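EH1AB1 (Metagenome, PDB 6I8F) hydrolyses ester bonds as an alpha/beta-hydrolase-fold enzyme found in a lake metagenome, probably through a Ser-His-Asp catalytic triad. Local coordinates at residues P75-I79 with D146-A150; I79-Y84 with C126-D132; R85-E89 with A121-Q127; F152-R156 with A191-P196. Residue numbers count along the deposited sequence, not the author numbering.

Interaction 1. Residues P75-I79 with D146-A150; sequences PASEI and DDGIA
Residues 75-79 run from a loop into the start of strand 78-85: Pro75 has helical backbone angles (phi/psi -58/-40), Ser77 is almost fully extended (-175/175), and Glu78 and Ile79 take up beta geometry. Residues 146-150 are an inner turn of helix 143-157, with regular alpha angles and the bond from Ala150 N to Asp146 O at 2.9 Å. The backbones come nearest at Pro75 and Asp147, whose CA atoms are 6.9 Å apart, and the contact buries 218 Å² in all. It joins the antiparallel edge region of the alpha/beta hydrolase sheet, at the turn between strands 66-73 and 78-85, to a helix that covers the sheet. Pro75 points its ring at the helix: CD lies 3.6 Å from Ala150 CB and also 3.6 Å from Asp147 OD2. Ile79, with chi1 m and chi2 t, extends CD1 to 3.9 Å from Asp147 O and 4.4 Å from Ala150 CB, so Ala150 is approached by both apolar side chains. The CA-to-CB bond of Asp147 points sideways, but with chi1 m its carboxylate reaches the loop, where water 1 donates to Asp147 OD2 at 2.7 Å and to Ser77 OG at 3.2 Å while accepting from Ala76 N at 2.9 Å. Asp147 OD1 forms a salt bridge with Arg134. Ser77, in the p rotamer, donates from OG to Glu78 O at 2.9 Å.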
# COMPACT_ATOMS: atom_id res chain seq x y z
N PRO A 75 -17.40 13.61 -26.16
CA PRO A 75 -17.01 13.79 -27.56
C PRO A 75 -18.12 13.46 -28.56
O PRO A 75 -18.26 14.15 -29.55
CB PRO A 75 -15.84 12.80 -27.76
CG PRO A 75 -15.34 12.49 -26.36
CD PRO A 75 -16.55 12.63 -25.46
N ALA A 76 -18.90 12.41 -28.30
CA ALA A 76 -19.87 11.93 -29.27
C ALA A 76 -21.21 11.57 -28.63
O ALA A 76 -22.04 10.94 -29.28
CB ALA A 76 -19.28 10.74 -29.99
N SER A 77 -21.43 11.97 -27.37
CA SER A 77 -22.65 11.61 -26.63
C SER A 77 -22.65 12.31 -25.27
O SER A 77 -21.69 12.97 -24.89
CB SER A 77 -22.79 10.11 -26.45
OG SER A 77 -21.95 9.63 -25.40
N GLU A 78 -23.76 12.14 -24.56
CA GLU A 78 -23.81 12.48 -23.15
C GLU A 78 -22.95 11.46 -22.40
O GLU A 78 -22.91 10.28 -22.75
CB GLU A 78 -25.26 12.48 -22.66
CG GLU A 78 -25.44 13.21 -21.35
CD GLU A 78 -26.71 12.89 -20.60
OE1 GLU A 78 -27.42 11.94 -21.00
OE2 GLU A 78 -26.99 13.58 -19.60
N ILE A 79 -22.22 11.94 -21.39
CA ILE A 79 -21.60 11.08 -20.41
C ILE A 79 -22.25 11.37 -19.06
O ILE A 79 -22.26 12.51 -18.62
CB ILE A 79 -20.07 11.27 -20.36
CG1 ILE A 79 -19.43 10.98 -21.72
CG2 ILE A 79 -19.47 10.41 -19.25
CD1 ILE A 79 -18.03 11.55 -21.85
N ASP A 146 -11.92 7.22 -25.16
CA ASP A 146 -12.19 8.61 -25.51
C ASP A 146 -13.08 9.26 -24.44
O ASP A 146 -12.80 10.37 -24.00
CB ASP A 146 -12.84 8.75 -26.89
CG ASP A 146 -11.88 8.56 -28.06
OD1 ASP A 146 -10.66 8.53 -27.84
OD2 ASP A 146 -12.36 8.43 -29.19
N ASP A 147 -14.14 8.55 -24.03
CA ASP A 147 -15.06 9.04 -22.99
C ASP A 147 -14.33 9.17 -21.65
O ASP A 147 -14.54 10.14 -20.94
CB ASP A 147 -16.28 8.12 -22.84
CG ASP A 147 -17.29 8.27 -23.97
OD1 ASP A 147 -18.29 7.55 -23.94
OD2 ASP A 147 -17.05 9.11 -24.87
N GLY A 148 -13.49 8.19 -21.32
CA GLY A 148 -12.75 8.20 -20.05
C GLY A 148 -11.87 9.44 -19.94
O GLY A 148 -11.86 10.15 -18.93
N ILE A 149 -11.13 9.69 -21.02
CA ILE A 149 -10.28 10.85 -21.13
C ILE A 149 -11.14 12.12 -21.06
O ILE A 149 -10.80 13.02 -20.30
CB ILE A 149 -9.41 10.78 -22.40
CG1 ILE A 149 -8.42 9.61 -22.32
CG2 ILE A 149 -8.70 12.10 -22.64
CD1 ILE A 149 -7.77 9.25 -23.64
N ALA A 150 -12.24 12.19 -21.82
CA ALA A 150 -13.06 13.42 -21.84
C ALA A 150 -13.65 13.70 -20.45
O ALA A 150 -13.73 14.85 -20.03
CB ALA A 150 -14.16 13.35 -22.89
O HOH W 1 -18.95 10.73 -25.90

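Interaction 2. Residues I79-Y84 with C126-D132; sequences IRFRRY and CQVISID. With PEG (di(hydroxyethyl)ether), chain F.
In the antiparallel part of the alpha/beta hydrolase sheet, strand 79-84 lies beside strand 127-132, their axes 4.6 Å apart at closest approach and their directions 160° apart. Arg82 and Ser130 form a hydrogen-bonded pair (Arg82 N to Ser130 O 3.0 Å, Ser130 N to Arg82 O 2.9 Å), as do Tyr84 and Val128 (Tyr84 N to Val128 O 2.7 Å, Val128 N to Tyr84 O 3.1 Å). Phe81-Ile131 and Arg83-Ile129 are non-hydrogen-bonded pairs, CA atoms 4.7 and 4.4 Å apart. Asp132 N donates to Arg80 O at 2.9 Å.

On the face of Phe81 and Ile129, Phe81 CB lies 3.8 Å from Ile129 CG2, and Arg83 NH1 donates to Gln127 OE1 at 2.9 Å, while Gln127 NE2 donates to Phe162 O. On the other face Tyr84 (chi1 m) sets CD1 4.1 Å from Val128 CB; its OH bonds Asp114 and, through water 2, Ser130 OG. Arg80 NH2 forms a salt bridge with Asp132 OD2 (2.6 Å), beside a PEG whose O1 donates to Asp132 O at 2.8 Å and O4 to Asp132 OD1 at 2.7 Å. Strand 127-132 in turn runs parallel to strand 94-100, the change from antiparallel to parallel strands typical of the alpha/beta hydrolase fold.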
# COMPACT_ATOMS: atom_id res chain seq x y z
N ILE A 79 -22.22 11.94 -21.39
CA ILE A 79 -21.60 11.08 -20.41
C ILE A 79 -22.25 11.37 -19.06
O ILE A 79 -22.26 12.51 -18.62
CB ILE A 79 -20.07 11.27 -20.36
CG1 ILE A 79 -19.43 10.98 -21.72
CG2 ILE A 79 -19.47 10.41 -19.25
CD1 ILE A 79 -18.03 11.55 -21.85
N ARG A 80 -22.79 10.33 -18.44
CA ARG A 80 -23.45 10.43 -17.17
C ARG A 80 -22.43 10.13 -16.07
O ARG A 80 -21.49 9.35 -16.24
CB ARG A 80 -24.65 9.47 -17.15
CG ARG A 80 -25.78 9.91 -18.06
CD ARG A 80 -26.87 8.85 -18.15
NE ARG A 80 -26.35 7.60 -18.69
CZ ARG A 80 -27.02 6.46 -18.75
NH1 ARG A 80 -28.28 6.40 -18.33
NH2 ARG A 80 -26.44 5.37 -19.24
N PHE A 81 -22.65 10.75 -14.91
CA PHE A 81 -21.81 10.52 -13.75
C PHE A 81 -22.70 10.39 -12.51
O PHE A 81 -23.86 10.83 -12.49
CB PHE A 81 -20.80 11.66 -13.60
CG PHE A 81 -21.44 13.01 -13.43
CD1 PHE A 81 -21.92 13.42 -12.19
CD2 PHE A 81 -21.61 13.85 -14.52
CE1 PHE A 81 -22.53 14.66 -12.05
CE2 PHE A 81 -22.21 15.10 -14.37
CZ PHE A 81 -22.68 15.49 -13.13
N ARG A 82 -22.12 9.80 -11.46
CA ARG A 82 -22.73 9.80 -10.15
C ARG A 82 -21.66 10.20 -9.13
O ARG A 82 -20.58 9.62 -9.09
CB ARG A 82 -23.37 8.44 -9.88
CG ARG A 82 -23.92 8.31 -8.47
CD ARG A 82 -24.70 7.04 -8.30
NE ARG A 82 -25.85 6.97 -9.19
CZ ARG A 82 -26.48 5.84 -9.49
NH1 ARG A 82 -26.18 4.72 -8.86
NH2 ARG A 82 -27.39 5.83 -10.45
N ARG A 83 -21.95 11.24 -8.35
CA ARG A 83 -21.04 11.75 -7.33
C ARG A 83 -21.48 11.21 -5.98
O ARG A 83 -22.68 11.19 -5.66
CB ARG A 83 -21.03 13.28 -7.27
CG ARG A 83 -20.90 13.96 -8.62
CD ARG A 83 -20.42 15.38 -8.50
NE ARG A 83 -21.45 16.26 -7.98
CZ ARG A 83 -21.23 17.31 -7.19
NH1 ARG A 83 -20.10 17.42 -6.50
NH2 ARG A 83 -22.16 18.24 -7.09
N TYR A 84 -20.48 10.77 -5.20
CA TYR A 84 -20.69 10.28 -3.86
C TYR A 84 -19.90 11.15 -2.88
O TYR A 84 -18.67 11.26 -3.00
CB TYR A 84 -20.22 8.83 -3.75
CG TYR A 84 -20.79 7.87 -4.76
CD1 TYR A 84 -20.22 7.70 -6.01
CD2 TYR A 84 -21.86 7.06 -4.42
CE1 TYR A 84 -20.72 6.77 -6.91
CE2 TYR A 84 -22.38 6.13 -5.31
CZ TYR A 84 -21.80 5.97 -6.56
OH TYR A 84 -22.30 5.04 -7.42
N CYS A 126 -12.76 10.87 0.50
CA CYS A 126 -12.68 11.53 -0.79
C CYS A 126 -14.03 11.42 -1.50
O CYS A 126 -14.70 10.40 -1.38
CB CYS A 126 -11.61 10.90 -1.67
SG CYS A 126 -9.93 11.11 -1.05
N GLN A 127 -14.43 12.47 -2.22
CA GLN A 127 -15.52 12.38 -3.18
C GLN A 127 -15.15 11.30 -4.21
O GLN A 127 -14.00 11.22 -4.61
CB GLN A 127 -15.72 13.72 -3.88
CG GLN A 127 -16.79 13.66 -4.97
CD GLN A 127 -17.22 15.01 -5.49
OE1 GLN A 127 -18.41 15.25 -5.67
NE2 GLN A 127 -16.26 15.87 -5.79
N VAL A 128 -16.13 10.47 -4.62
CA VAL A 128 -15.98 9.58 -5.79
C VAL A 128 -16.99 10.03 -6.86
O VAL A 128 -18.16 10.37 -6.58
CB VAL A 128 -16.15 8.10 -5.43
CG1 VAL A 128 -16.02 7.19 -6.64
CG2 VAL A 128 -15.16 7.67 -4.35
N ILE A 129 -16.52 10.06 -8.11
CA ILE A 129 -17.36 10.33 -9.27
C ILE A 129 -17.21 9.18 -10.24
O ILE A 129 -16.18 9.07 -10.90
CB ILE A 129 -17.02 11.68 -9.93
CG1 ILE A 129 -17.09 12.83 -8.93
CG2 ILE A 129 -17.94 11.91 -11.12
CD1 ILE A 129 -16.63 14.16 -9.49
N SER A 130 -18.25 8.34 -10.32
CA SER A 130 -18.30 7.16 -11.18
C SER A 130 -18.82 7.55 -12.57
O SER A 130 -19.79 8.31 -12.70
CB SER A 130 -19.17 6.10 -10.54
OG SER A 130 -19.16 4.93 -11.33
N ILE A 131 -18.16 7.04 -13.62
CA ILE A 131 -18.39 7.51 -14.98
C ILE A 131 -19.07 6.41 -15.79
O ILE A 131 -18.64 5.25 -15.78
CB ILE A 131 -17.08 7.96 -15.65
CG1 ILE A 131 -16.35 9.06 -14.87
CG2 ILE A 131 -17.35 8.38 -17.10
CD1 ILE A 131 -17.14 10.32 -14.66
N ASP A 132 -20.11 6.82 -16.51
CA ASP A 132 -20.86 5.97 -17.41
C ASP A 132 -20.37 6.23 -18.84
O ASP A 132 -20.92 7.05 -19.56
CB ASP A 132 -22.36 6.23 -17.24
CG ASP A 132 -23.26 5.07 -17.62
OD1 ASP A 132 -22.73 4.00 -18.03
OD2 ASP A 132 -24.48 5.24 -17.49
C1 PEG F . -24.40 7.14 -21.47
O1 PEG F . -23.53 7.57 -20.40
C2 PEG F . -23.63 6.29 -22.47
O2 PEG F . -23.08 5.16 -21.79
C3 PEG F . -23.93 4.00 -21.85
C4 PEG F . -23.32 2.87 -21.02
O4 PEG F . -24.10 2.54 -19.84
O HOH W 2 -20.66 3.47 -9.54

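Interaction 3. Residues R85-E89 with A121-Q127; sequences RPLGE and ANKSRCQ
A type II beta turn from Pro86 to Glu89, just after strand 78-85 of the alpha/beta hydrolase sheet, rests against the C-terminal end of helix 114-124. Leu87 (phi/psi -50/132) and Gly88 (91/-13) are its central residues. The helix ends at Ser124; Arg125 leaves it with positive phi (64/23), and Cys126 N donates to Ser124 OG at 2.9 Å, an ST turn that leads into strand 127-132. The nearest CA atoms are those of Pro86 and Asn122, 4.5 Å apart, and 339 Å² is buried.

Apolar and van der Waals contact centres on Pro86. Its CB sits 3.3 Å from Ala121 O and 4.5 Å from Ala121 CB, its CG 3.7 Å from Arg125 C, and its CD 4.0 Å from Gln127 N.

The direct hydrogen bond between the segments runs from Leu87 N to Asn122 OD1, 2.9 Å and nearly straight at 170°; Asn122 (chi1 m) meanwhile donates through ND2 to Glu63 O.

Charges add little directly: Glu89 OE2 lies 4.4 Å from Arg125 NE, beyond a salt bridge and well out of the guanidinium plane. Arg125 NH1 instead pairs with the C-terminal carboxylate of Thr329, and Arg125 also packs on Arg125 of the second subunit.

Water bridges finish the contact. Water 4 lies 2.6 Å from Glu89 OE1 and 2.7 Å from Arg125 O, while water 3 donates to Leu87 O at 2.6 Å and Asn122 O at 2.8 Å.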
# COMPACT_ATOMS: atom_id res chain seq x y z
N ARG A 85 -20.61 11.77 -1.94
CA ARG A 85 -19.99 12.59 -0.91
C ARG A 85 -19.81 11.70 0.32
O ARG A 85 -20.77 11.09 0.78
CB ARG A 85 -20.87 13.81 -0.63
CG ARG A 85 -20.29 14.76 0.42
CD ARG A 85 -20.94 16.12 0.37
NE ARG A 85 -20.19 17.02 1.21
CZ ARG A 85 -19.19 17.81 0.81
NH1 ARG A 85 -18.98 18.07 -0.47
NH2 ARG A 85 -18.41 18.34 1.74
N PRO A 86 -18.58 11.60 0.87
CA PRO A 86 -18.33 10.74 2.03
C PRO A 86 -19.10 11.20 3.29
O PRO A 86 -19.24 12.40 3.52
CB PRO A 86 -16.81 10.85 2.28
CG PRO A 86 -16.37 12.11 1.54
CD PRO A 86 -17.39 12.35 0.45
N LEU A 87 -19.59 10.24 4.07
CA LEU A 87 -20.14 10.53 5.39
C LEU A 87 -19.14 11.36 6.20
O LEU A 87 -17.96 11.03 6.25
CB LEU A 87 -20.38 9.22 6.14
CG LEU A 87 -21.68 8.51 5.85
CD1 LEU A 87 -21.81 7.29 6.76
CD2 LEU A 87 -22.87 9.44 6.02
N GLY A 88 -19.65 12.44 6.81
CA GLY A 88 -18.96 13.17 7.86
C GLY A 88 -18.10 14.31 7.35
O GLY A 88 -17.65 15.12 8.16
N GLU A 89 -17.85 14.37 6.03
CA GLU A 89 -17.00 15.42 5.45
C GLU A 89 -17.86 16.64 5.12
O GLU A 89 -18.85 16.52 4.39
CB GLU A 89 -16.25 14.92 4.21
CG GLU A 89 -15.15 13.91 4.53
CD GLU A 89 -14.04 14.43 5.43
OE1 GLU A 89 -13.35 15.39 5.01
OE2 GLU A 89 -13.86 13.88 6.56
N ALA A 121 -15.65 6.07 -1.05
CA ALA A 121 -15.84 7.46 -0.62
C ALA A 121 -15.73 7.56 0.91
O ALA A 121 -14.93 8.34 1.42
CB ALA A 121 -17.15 8.01 -1.13
N ASN A 122 -16.52 6.74 1.61
CA ASN A 122 -16.59 6.78 3.08
C ASN A 122 -15.21 6.50 3.70
O ASN A 122 -14.81 7.20 4.62
CB ASN A 122 -17.65 5.82 3.61
CG ASN A 122 -19.06 6.32 3.39
OD1 ASN A 122 -19.26 7.50 3.10
ND2 ASN A 122 -20.04 5.45 3.54
N LYS A 123 -14.49 5.51 3.17
CA LYS A 123 -13.25 5.03 3.75
C LYS A 123 -12.10 5.99 3.43
O LYS A 123 -11.22 6.18 4.24
CB LYS A 123 -12.93 3.63 3.23
CG LYS A 123 -13.89 2.54 3.70
CD LYS A 123 -13.69 2.14 5.13
CE LYS A 123 -14.76 1.19 5.61
NZ LYS A 123 -14.49 0.74 6.99
N SER A 124 -12.14 6.60 2.23
CA SER A 124 -11.09 7.49 1.80
C SER A 124 -11.30 8.92 2.32
O SER A 124 -10.34 9.67 2.39
CB SER A 124 -10.99 7.50 0.30
OG SER A 124 -12.11 8.15 -0.26
N ARG A 125 -12.55 9.28 2.63
CA ARG A 125 -12.96 10.66 2.92
C ARG A 125 -12.77 11.52 1.67
O ARG A 125 -12.64 12.75 1.76
CB ARG A 125 -12.17 11.26 4.10
CG ARG A 125 -12.20 10.43 5.37
CD ARG A 125 -11.53 11.20 6.51
NE ARG A 125 -11.37 10.41 7.73
CZ ARG A 125 -10.66 10.77 8.80
NH1 ARG A 125 -9.70 11.69 8.72
NH2 ARG A 125 -10.91 10.19 9.96
N CYS A 126 -12.76 10.87 0.50
CA CYS A 126 -12.68 11.53 -0.79
C CYS A 126 -14.03 11.42 -1.50
O CYS A 126 -14.70 10.40 -1.38
CB CYS A 126 -11.61 10.90 -1.67
SG CYS A 126 -9.93 11.11 -1.05
N GLN A 127 -14.43 12.47 -2.22
CA GLN A 127 -15.52 12.38 -3.18
C GLN A 127 -15.15 11.30 -4.21
O GLN A 127 -14.00 11.22 -4.61
CB GLN A 127 -15.72 13.72 -3.88
CG GLN A 127 -16.79 13.66 -4.97
CD GLN A 127 -17.22 15.01 -5.49
OE1 GLN A 127 -18.41 15.25 -5.67
NE2 GLN A 127 -16.26 15.87 -5.79
O HOH W 3 -16.41 8.98 6.01
O HOH W 4 -11.64 14.77 3.22

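Interaction 4. Residues F152-R156 with A191-P196; sequences FRHIR and AGETGP
A salt-bridge network of Arg153, Arg156 and Glu193 ties helix 143-157 to the loop between helix 176-190 and strand 198-202 in the alpha/beta hydrolase fold. Residues 152-156 are regular alpha helix, with Arg156 N bonded to Phe152 O at 2.8 Å; the loop passes with its CA atoms no closer than 8.0 Å (Phe152 to Pro196), so long side chains span the gap and bury 307 Å².

Ala191 sets its CB 4.0 Å from Arg153 NH2. At Gly192, positive phi (71/28) closes helix 176-190 with a Schellman motif. Glu193 follows with chi1 p and chi2 t, pointing at the helix so that its OE1 serves both arginines: Arg153 NE donates to it at 2.8 Å and Arg156 NH1 at 2.7 Å, with a weak third bond from Arg156 NH2 at 3.2 Å. Arg153 reaches it with chi1 m and the next two torsions t, Arg156 with chi1 t, chi2 t and chi3 p. Thr194 contributes its carbonyl, whose O accepts from Arg156 NH1 at 2.9 Å and lies near the plane of the Phe152 ring, 3.7 Å from Phe152 CE2. Gly195 carries the chain past the ring, its C 3.5 Å from Phe152 CZ. Phe152 (chi1 t) is buried, also touching Val171 and Val184. Pro196 covers one face of that ring in a CH-pi contact, its CG 3.9 Å from the ring centroid.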
# COMPACT_ATOMS: atom_id res chain seq x y z
N PHE A 152 -12.33 12.97 -17.47
CA PHE A 152 -11.28 13.51 -16.61
C PHE A 152 -10.98 14.98 -16.97
O PHE A 152 -10.90 15.84 -16.09
CB PHE A 152 -9.99 12.69 -16.66
CG PHE A 152 -8.87 13.39 -15.94
CD1 PHE A 152 -8.87 13.47 -14.56
CD2 PHE A 152 -7.90 14.09 -16.65
CE1 PHE A 152 -7.89 14.19 -13.90
CE2 PHE A 152 -6.92 14.80 -15.98
CZ PHE A 152 -6.91 14.85 -14.60
N ARG A 153 -10.79 15.25 -18.26
CA ARG A 153 -10.49 16.63 -18.71
C ARG A 153 -11.63 17.57 -18.29
O ARG A 153 -11.40 18.65 -17.79
CB ARG A 153 -10.27 16.68 -20.23
CG ARG A 153 -8.98 16.04 -20.73
CD ARG A 153 -8.78 16.25 -22.22
NE ARG A 153 -7.48 15.79 -22.69
CZ ARG A 153 -7.22 15.29 -23.91
NH1 ARG A 153 -8.22 15.04 -24.76
NH2 ARG A 153 -5.98 15.01 -24.27
N HIS A 154 -12.88 17.12 -18.46
CA HIS A 154 -14.06 17.95 -18.16
C HIS A 154 -14.15 18.27 -16.65
O HIS A 154 -14.41 19.41 -16.25
CB HIS A 154 -15.33 17.28 -18.66
CG HIS A 154 -16.56 18.08 -18.38
ND1 HIS A 154 -16.94 19.14 -19.19
CD2 HIS A 154 -17.46 18.01 -17.38
CE1 HIS A 154 -18.05 19.67 -18.70
NE2 HIS A 154 -18.39 18.99 -17.59
N ILE A 155 -13.98 17.24 -15.82
CA ILE A 155 -14.03 17.44 -14.35
C ILE A 155 -12.81 18.27 -13.89
O ILE A 155 -12.97 19.17 -13.07
CB ILE A 155 -14.15 16.09 -13.63
CG1 ILE A 155 -15.52 15.47 -13.94
CG2 ILE A 155 -13.91 16.26 -12.13
CD1 ILE A 155 -15.60 13.97 -13.78
N ARG A 156 -11.63 17.99 -14.45
CA ARG A 156 -10.41 18.77 -14.16
C ARG A 156 -10.66 20.25 -14.47
O ARG A 156 -10.33 21.12 -13.68
CB ARG A 156 -9.21 18.23 -14.95
CG ARG A 156 -7.91 19.01 -14.79
CD ARG A 156 -6.95 18.86 -15.96
NE ARG A 156 -7.50 19.30 -17.25
CZ ARG A 156 -7.14 18.83 -18.44
NH1 ARG A 156 -6.17 17.94 -18.56
NH2 ARG A 156 -7.77 19.24 -19.52
N ALA A 191 0.03 14.47 -24.08
CA ALA A 191 -0.56 15.67 -24.69
C ALA A 191 -0.02 16.96 -24.06
O ALA A 191 -0.40 18.05 -24.48
CB ALA A 191 -2.06 15.59 -24.57
N GLY A 192 0.84 16.84 -23.04
CA GLY A 192 1.42 17.99 -22.36
C GLY A 192 0.42 18.75 -21.51
O GLY A 192 0.58 19.94 -21.29
N GLU A 193 -0.63 18.08 -21.00
CA GLU A 193 -1.54 18.80 -20.11
C GLU A 193 -1.46 18.21 -18.70
O GLU A 193 -0.77 17.21 -18.46
CB GLU A 193 -2.96 18.89 -20.67
CG GLU A 193 -3.45 17.68 -21.44
CD GLU A 193 -4.88 17.87 -21.91
OE1 GLU A 193 -5.80 17.40 -21.22
OE2 GLU A 193 -5.07 18.52 -22.96
N THR A 194 -2.12 18.89 -17.76
CA THR A 194 -2.24 18.48 -16.38
C THR A 194 -3.01 17.16 -16.29
O THR A 194 -4.14 17.05 -16.74
CB THR A 194 -2.90 19.57 -15.55
OG1 THR A 194 -2.04 20.70 -15.68
CG2 THR A 194 -3.07 19.22 -14.08
N GLY A 195 -2.37 16.16 -15.70
CA GLY A 195 -2.97 14.89 -15.52
C GLY A 195 -3.46 14.72 -14.09
O GLY A 195 -3.35 15.63 -13.27
N PRO A 196 -4.00 13.52 -13.77
CA PRO A 196 -4.45 13.20 -12.42
C PRO A 196 -3.30 13.29 -11.41
O PRO A 196 -2.17 13.08 -11.76
CB PRO A 196 -4.91 11.74 -12.54
CG PRO A 196 -5.29 11.61 -13.99
CD PRO A 196 -4.22 12.41 -14.71

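Interaction 2 joins neighbouring strands 78-85 and 127-132 of the sheet. Interaction 1, its centre about 14 Å from that of interaction 2, shares Ile79 with it and carries the first strand's start to helix 143-157. The same helix continues into interaction 4, its centre about 13 Å from that of interaction 1, where it meets the loop before strand 198-202; Ile155 there packs on Ile129 and Ile131 of interaction 2. The centre of interaction 3 is about 13 Å from that of interaction 2; it shares Cys126 and Gln127, bringing in helix 114-124. Along the chain, interaction 3 is nested within 2 and 2 within 1, while 4 follows. Together they connect the antiparallel strands with helices and the later part of the fold.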